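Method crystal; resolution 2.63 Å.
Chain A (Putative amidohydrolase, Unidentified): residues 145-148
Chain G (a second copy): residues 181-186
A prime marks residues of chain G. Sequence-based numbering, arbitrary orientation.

Chain A 145-148: FRPR
Chain G 181-186: EIQKGA

Arg148 and Gln183′ account for most of the 238 Å² buried between a segment of chain A without regular secondary structure and the end of a helix in chain G. The backbones come nearest at Arg148 and Lys184′, whose CA atoms lie 5.2 Å apart. Arg146 (phi/psi -78/136) and Pro147 (-68/151) have extended backbone angles.

The CA-to-CB bond of Gln183′ (-50/-50) points sideways to chain A, but chi1 t, chi2 m and chi3 -17° bring its amide nearer. Gln183′ NE2 donates a weak hydrogen bond to Pro147 O at 3.5 Å, nearly linear at 173°; Arg146 O is closer to Gln183′ NE2, at 3.1 Å, but badly angled.

Arg148, also sideways at CB, uses chi1 t, chi2 135°, chi3 m and chi4 -160° to reach the helix end, where carbonyls suit a cationic group. Arg148 NE lies 2.8 Å from Gln183′ O, and one guanidinium face covers Lys184′ C and Gly185′ CA, with Arg148 NH1 3.7 Å from Gly185′ CA.

Gly185′ (111/17) closes a Schellman motif: Gly185′ N hydrogen-bonds to Ile182′ O at 3.0 Å and Ala186′ N to Glu181′ O at 3.0 Å. A CB on Gly185′ would jam against the preceding carbonyl and sit 3.6 Å from Arg148 CD. The CA-to-CB bond of Lys184′ points away, and Lys184′ NZ forms a salt bridge with Glu181′ OE2 at 3.2 Å.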

# COMPACT_ATOMS: atom_id res chain seq x y z
N PHE A 145 -17.85 2.84 16.88
CA PHE A 145 -18.51 4.12 17.16
C PHE A 145 -18.66 4.97 15.92
O PHE A 145 -18.88 6.17 16.02
CB PHE A 145 -17.81 4.89 18.28
CG PHE A 145 -17.86 4.20 19.61
CD1 PHE A 145 -19.03 4.16 20.35
CD2 PHE A 145 -16.73 3.55 20.10
CE1 PHE A 145 -19.08 3.49 21.55
CE2 PHE A 145 -16.76 2.89 21.31
CZ PHE A 145 -17.95 2.85 22.03
N ARG A 146 -18.56 4.35 14.75
CA ARG A 146 -18.77 5.09 13.51
C ARG A 146 -20.25 5.33 13.24
O ARG A 146 -21.08 4.45 13.48
CB ARG A 146 -18.07 4.41 12.33
CG ARG A 146 -16.56 4.56 12.39
CD ARG A 146 -15.87 3.69 11.39
NE ARG A 146 -15.97 2.26 11.72
CZ ARG A 146 -15.42 1.30 10.99
NH1 ARG A 146 -14.73 1.61 9.89
NH2 ARG A 146 -15.55 0.03 11.34
N PRO A 147 -20.59 6.56 12.83
CA PRO A 147 -21.98 6.89 12.52
C PRO A 147 -22.47 6.14 11.28
O PRO A 147 -21.68 5.81 10.39
CB PRO A 147 -21.93 8.40 12.27
CG PRO A 147 -20.52 8.68 11.87
CD PRO A 147 -19.69 7.72 12.65
N ARG A 148 -23.78 5.87 11.25
CA ARG A 148 -24.42 5.15 10.16
C ARG A 148 -23.96 5.56 8.75
O ARG A 148 -23.99 6.73 8.37
CB ARG A 148 -25.92 5.29 10.28
CG ARG A 148 -26.69 4.49 9.28
CD ARG A 148 -27.84 3.79 9.97
NE ARG A 148 -27.40 2.57 10.65
CZ ARG A 148 -28.20 1.57 11.00
NH1 ARG A 148 -29.51 1.63 10.75
NH2 ARG A 148 -27.70 0.50 11.60
N GLU G 181 -22.96 -3.83 5.46
CA GLU G 181 -24.26 -3.49 4.89
C GLU G 181 -25.32 -3.26 5.96
O GLU G 181 -26.16 -2.36 5.84
CB GLU G 181 -24.73 -4.52 3.85
CG GLU G 181 -23.94 -4.49 2.52
CD GLU G 181 -23.73 -3.09 1.90
OE1 GLU G 181 -24.68 -2.28 1.87
OE2 GLU G 181 -22.62 -2.83 1.41
N ILE G 182 -25.23 -4.03 7.04
CA ILE G 182 -26.13 -3.82 8.15
C ILE G 182 -25.82 -2.54 8.92
O ILE G 182 -26.72 -1.75 9.21
CB ILE G 182 -26.27 -5.07 9.05
CG1 ILE G 182 -27.31 -5.99 8.43
CG2 ILE G 182 -26.78 -4.71 10.45
CD1 ILE G 182 -26.85 -7.39 8.28
N GLN G 183 -24.56 -2.32 9.22
CA GLN G 183 -24.17 -1.03 9.78
C GLN G 183 -24.71 0.15 8.97
O GLN G 183 -25.36 1.02 9.54
CB GLN G 183 -22.67 -0.93 9.98
CG GLN G 183 -22.26 0.08 11.03
CD GLN G 183 -22.17 1.50 10.48
OE1 GLN G 183 -22.11 1.70 9.27
NE2 GLN G 183 -22.16 2.49 11.36
N LYS G 184 -24.51 0.15 7.65
CA LYS G 184 -25.00 1.26 6.81
C LYS G 184 -26.52 1.40 6.78
O LYS G 184 -27.04 2.40 6.28
CB LYS G 184 -24.48 1.17 5.38
CG LYS G 184 -22.99 1.32 5.20
CD LYS G 184 -22.65 1.10 3.74
CE LYS G 184 -21.36 0.35 3.59
NZ LYS G 184 -21.14 -0.04 2.17
N GLY G 185 -27.24 0.38 7.23
CA GLY G 185 -28.68 0.47 7.35
C GLY G 185 -29.53 -0.35 6.40
O GLY G 185 -30.72 -0.07 6.26
N ALA G 186 -28.97 -1.36 5.74
CA ALA G 186 -29.81 -2.37 5.08
C ALA G 186 -30.89 -3.00 5.99
O ALA G 186 -30.69 -3.17 7.20
CB ALA G 186 -28.93 -3.45 4.48